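Local coordinates for hypothetical protein VC1899 (Vibrio cholerae, PDB 1XMX) that is of uncharacterised function but carries a Card1-like endonuclease domain of the PD-(D/E)XK clan and may bind nucleic acid, at residues A4-L17 / S28-I42. Numbering follows the deposited sequence.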
# COMPACT_ATOMS: atom_id res chain seq x y z
N ALA A 4 -21.72 23.74 0.26
CA ALA A 4 -21.08 22.90 1.28
C ALA A 4 -19.59 22.77 1.00
O ALA A 4 -19.17 22.24 -0.06
CB ALA A 4 -21.76 21.48 1.37
N ILE A 5 -18.76 23.17 1.95
CA ILE A 5 -17.32 22.96 1.75
C ILE A 5 -16.60 22.45 2.98
O ILE A 5 -17.08 22.65 4.10
CB ILE A 5 -16.64 24.21 1.14
CG1 ILE A 5 -16.18 25.19 2.17
CG2 ILE A 5 -17.59 25.00 0.31
CD1 ILE A 5 -15.32 26.30 1.47
N HIS A 6 -15.47 21.77 2.78
CA HIS A 6 -14.56 21.41 3.87
C HIS A 6 -13.40 22.41 4.02
O HIS A 6 -13.00 23.02 3.05
CB HIS A 6 -13.97 19.99 3.61
CG HIS A 6 -14.97 18.90 3.82
ND1 HIS A 6 -14.63 17.58 3.90
CD2 HIS A 6 -16.32 18.96 4.01
CE1 HIS A 6 -15.71 16.85 4.10
NE2 HIS A 6 -16.75 17.66 4.18
N VAL A 7 -12.84 22.54 5.23
CA VAL A 7 -11.57 23.20 5.40
C VAL A 7 -10.66 22.22 6.13
O VAL A 7 -11.10 21.55 7.03
CB VAL A 7 -11.70 24.53 6.16
CG1 VAL A 7 -10.28 25.14 6.37
CG2 VAL A 7 -12.59 25.50 5.35
N GLY A 8 -9.40 22.11 5.70
CA GLY A 8 -8.47 21.17 6.33
C GLY A 8 -7.12 21.79 6.45
O GLY A 8 -6.84 22.76 5.75
N ILE A 9 -6.29 21.29 7.37
CA ILE A 9 -4.96 21.88 7.59
C ILE A 9 -3.95 20.88 7.04
O ILE A 9 -3.90 19.74 7.48
CB ILE A 9 -4.63 22.16 9.08
CG1 ILE A 9 -5.74 22.95 9.82
CG2 ILE A 9 -3.31 22.95 9.19
CD1 ILE A 9 -6.00 24.18 9.26
N ILE A 10 -3.19 21.28 6.03
CA ILE A 10 -2.19 20.39 5.46
C ILE A 10 -1.12 20.01 6.49
O ILE A 10 -0.66 20.85 7.29
CB ILE A 10 -1.52 21.00 4.18
CG1 ILE A 10 -2.46 20.90 2.96
CG2 ILE A 10 -0.17 20.25 3.84
CD1 ILE A 10 -2.03 21.78 1.82
N ASP A 11 -0.74 18.74 6.47
CA ASP A 11 0.49 18.33 7.12
C ASP A 11 1.23 17.30 6.27
O ASP A 11 0.89 17.15 5.11
CB ASP A 11 0.27 17.92 8.59
CG ASP A 11 -0.48 16.60 8.76
OD1 ASP A 11 -0.66 15.87 7.77
OD2 ASP A 11 -0.89 16.32 9.91
N GLN A 12 2.25 16.63 6.82
CA GLN A 12 3.04 15.69 6.05
C GLN A 12 2.32 14.36 5.89
O GLN A 12 2.67 13.58 5.04
CB GLN A 12 4.41 15.48 6.67
CG GLN A 12 5.12 16.80 7.03
CD GLN A 12 5.45 17.73 5.82
OE1 GLN A 12 6.29 17.37 4.97
NE2 GLN A 12 4.83 18.96 5.79
N ASP A 13 1.28 14.10 6.66
CA ASP A 13 0.43 12.95 6.34
C ASP A 13 -1.06 13.32 6.22
O ASP A 13 -1.79 13.15 7.17
CB ASP A 13 0.66 11.87 7.42
CG ASP A 13 -0.11 10.65 7.18
OD1 ASP A 13 -1.06 10.60 6.36
OD2 ASP A 13 0.20 9.69 7.85
N PRO A 14 -1.49 13.88 5.08
CA PRO A 14 -2.82 14.47 4.95
C PRO A 14 -3.87 13.58 4.33
O PRO A 14 -4.86 14.10 3.84
CB PRO A 14 -2.57 15.64 4.02
CG PRO A 14 -1.45 15.15 3.11
CD PRO A 14 -0.71 14.08 3.84
N VAL A 15 -3.70 12.28 4.37
CA VAL A 15 -4.68 11.39 3.77
C VAL A 15 -6.11 11.53 4.31
O VAL A 15 -7.06 11.34 3.59
CB VAL A 15 -4.25 9.92 4.01
CG1 VAL A 15 -5.34 8.97 3.49
CG2 VAL A 15 -2.94 9.65 3.27
N ARG A 16 -6.24 11.82 5.58
CA ARG A 16 -7.55 11.89 6.22
C ARG A 16 -8.27 13.21 5.86
O ARG A 16 -9.42 13.39 6.23
CB ARG A 16 -7.41 11.71 7.75
CG ARG A 16 -7.17 10.26 8.16
CD ARG A 16 -6.84 10.25 9.62
NE ARG A 16 -5.58 10.95 9.87
CZ ARG A 16 -5.33 11.64 10.97
NH1 ARG A 16 -6.25 11.73 11.92
NH2 ARG A 16 -4.17 12.27 11.09
N LEU A 17 -7.62 14.11 5.11
CA LEU A 17 -8.31 15.28 4.49
C LEU A 17 -8.92 14.93 3.15
O LEU A 17 -9.82 15.63 2.68
CB LEU A 17 -7.33 16.43 4.29
CG LEU A 17 -6.66 16.98 5.53
CD1 LEU A 17 -5.74 18.17 5.17
CD2 LEU A 17 -7.71 17.37 6.61
N SER A 28 -20.24 17.79 0.45
CA SER A 28 -19.23 18.76 -0.01
C SER A 28 -18.41 18.28 -1.17
O SER A 28 -17.90 17.14 -1.11
CB SER A 28 -18.28 19.18 1.13
OG SER A 28 -19.10 19.50 2.23
N ARG A 29 -18.23 19.11 -2.19
CA ARG A 29 -17.31 18.73 -3.29
C ARG A 29 -16.26 19.81 -3.50
O ARG A 29 -15.76 20.02 -4.59
CB ARG A 29 -18.07 18.35 -4.58
CG ARG A 29 -19.02 19.43 -5.05
CD ARG A 29 -19.89 19.06 -6.27
NE ARG A 29 -20.87 20.12 -6.63
CZ ARG A 29 -20.55 21.41 -6.85
NH1 ARG A 29 -19.27 21.80 -6.73
NH2 ARG A 29 -21.49 22.31 -7.20
N HIS A 30 -15.94 20.50 -2.42
CA HIS A 30 -14.94 21.54 -2.40
C HIS A 30 -14.26 21.55 -1.04
O HIS A 30 -14.91 21.29 -0.01
CB HIS A 30 -15.53 22.92 -2.74
CG HIS A 30 -14.47 23.98 -2.95
ND1 HIS A 30 -14.14 24.92 -1.99
CD2 HIS A 30 -13.65 24.22 -4.01
CE1 HIS A 30 -13.19 25.71 -2.46
NE2 HIS A 30 -12.86 25.30 -3.67
N ILE A 31 -12.95 21.83 -1.05
CA ILE A 31 -12.19 21.98 0.18
C ILE A 31 -11.16 23.06 0.00
O ILE A 31 -10.53 23.19 -1.05
CB ILE A 31 -11.50 20.64 0.62
CG1 ILE A 31 -10.62 20.83 1.88
CG2 ILE A 31 -10.70 19.99 -0.58
CD1 ILE A 31 -10.27 19.53 2.66
N ILE A 32 -10.96 23.80 1.08
CA ILE A 32 -9.88 24.78 1.14
C ILE A 32 -8.90 24.25 2.13
O ILE A 32 -9.25 23.97 3.30
CB ILE A 32 -10.41 26.17 1.64
CG1 ILE A 32 -11.43 26.68 0.63
CG2 ILE A 32 -9.27 27.20 1.92
CD1 ILE A 32 -12.23 27.83 1.08
N PHE A 33 -7.67 24.07 1.64
CA PHE A 33 -6.59 23.58 2.49
C PHE A 33 -5.90 24.83 3.02
O PHE A 33 -5.70 25.76 2.28
CB PHE A 33 -5.61 22.76 1.67
CG PHE A 33 -6.17 21.47 1.16
CD1 PHE A 33 -6.30 20.37 2.00
CD2 PHE A 33 -6.49 21.34 -0.17
CE1 PHE A 33 -6.79 19.15 1.51
CE2 PHE A 33 -6.98 20.12 -0.66
CZ PHE A 33 -7.12 19.04 0.17
N ILE A 34 -5.56 24.82 4.29
CA ILE A 34 -4.78 25.88 4.92
C ILE A 34 -3.35 25.33 5.10
O ILE A 34 -3.19 24.19 5.50
CB ILE A 34 -5.38 26.22 6.30
CG1 ILE A 34 -6.67 27.01 6.13
CG2 ILE A 34 -4.38 27.02 7.20
CD1 ILE A 34 -7.59 26.90 7.33
N GLY A 35 -2.32 26.10 4.74
CA GLY A 35 -0.94 25.60 4.85
C GLY A 35 0.01 26.79 4.73
O GLY A 35 -0.41 27.91 4.40
N ASP A 36 1.30 26.56 4.98
CA ASP A 36 2.29 27.59 4.71
C ASP A 36 2.89 27.46 3.32
O ASP A 36 2.63 26.47 2.62
CB ASP A 36 3.34 27.63 5.81
CG ASP A 36 4.29 26.45 5.78
OD1 ASP A 36 4.57 25.88 4.72
OD2 ASP A 36 4.80 26.08 6.83
N HIS A 37 3.67 28.45 2.90
CA HIS A 37 4.13 28.45 1.53
C HIS A 37 4.88 27.20 1.10
O HIS A 37 4.65 26.71 -0.01
CB HIS A 37 4.89 29.72 1.13
CG HIS A 37 5.26 29.73 -0.32
ND1 HIS A 37 4.31 29.83 -1.33
CD2 HIS A 37 6.46 29.58 -0.95
CE1 HIS A 37 4.91 29.74 -2.51
NE2 HIS A 37 6.21 29.62 -2.30
N THR A 38 5.72 26.65 1.97
CA THR A 38 6.48 25.46 1.64
C THR A 38 5.57 24.20 1.46
O THR A 38 6.03 23.17 1.06
CB THR A 38 7.56 25.11 2.69
OG1 THR A 38 6.93 24.49 3.81
CG2 THR A 38 8.36 26.32 3.12
N GLN A 39 4.29 24.29 1.77
CA GLN A 39 3.42 23.15 1.60
C GLN A 39 2.60 23.23 0.29
O GLN A 39 1.71 22.41 0.06
CB GLN A 39 2.49 23.06 2.82
CG GLN A 39 3.26 22.70 4.05
CD GLN A 39 2.40 22.67 5.27
OE1 GLN A 39 1.69 23.65 5.55
NE2 GLN A 39 2.39 21.55 5.98
N THR A 40 2.92 24.20 -0.57
CA THR A 40 2.34 24.31 -1.91
C THR A 40 2.40 22.97 -2.70
O THR A 40 1.46 22.57 -3.41
CB THR A 40 3.11 25.40 -2.73
OG1 THR A 40 2.95 26.67 -2.11
CG2 THR A 40 2.59 25.47 -4.16
N VAL A 41 3.52 22.26 -2.56
CA VAL A 41 3.68 21.01 -3.32
C VAL A 41 2.71 19.89 -2.82
O VAL A 41 2.09 19.20 -3.61
CB VAL A 41 5.17 20.56 -3.37
CG1 VAL A 41 5.68 20.30 -1.92
CG2 VAL A 41 5.34 19.34 -4.33
N ILE A 42 2.56 19.77 -1.48
CA ILE A 42 1.60 18.87 -0.89
C ILE A 42 0.22 19.25 -1.40
O ILE A 42 -0.54 18.38 -1.88
CB ILE A 42 1.63 18.91 0.69
CG1 ILE A 42 3.04 18.58 1.23
CG2 ILE A 42 0.66 17.90 1.25
CD1 ILE A 42 3.22 18.92 2.73
O HOH W 1 -19.52 21.63 -2.62
O HOH W 2 0.06 23.84 7.82
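I10 O is approached by Q39 NE2, weakly, at 3.4 Å with an N-H...O angle of 138°, and by a water that also donates to Q39 OE1. The same OE1 accepts the backbone N-H of D36 at 3.0 Å, in the carbonyl plane and on a lone pair. Extended beyond CG (chi2 177°), the Q39 chain carries its amide to I10 O.

Upstream, strands 4-9 and 30-35 run parallel, their axes 4.5 Å apart at closest approach. I34 N to G8 O, at 2.8 Å, is the shortest of the five backbone bonds between the segments, the last of them from I10, just past strand 4-9. V7, I9, I32 and I34 line one face of the sheet, where I34 CD1 presses on V7 CG1 at 3.4 Å, closer than two methyl carbons normally pack. On the opposite face, the F33 ring has I31 CG1 over its centre and L17 CB at its edge, while I10 CD1 meets F33 CB at 3.7 Å. The I10 and I42 side chains slide past each other in opposite directions; I10 CG2, placed anti to the backbone N, lies 3.6 Å from I42 CG2.

Helix 15-22 links these strands in a beta-alpha-beta unit, and strands 88-92 and 56-61 flank the pair within a larger sheet. Bonding at the C-terminal strand ends thus passes from backbone ladder to side-chain amide and water, consistent with Q39, at the N-cap of helix 40-52, fixing the turn through D36 more firmly than through its long bond to I10.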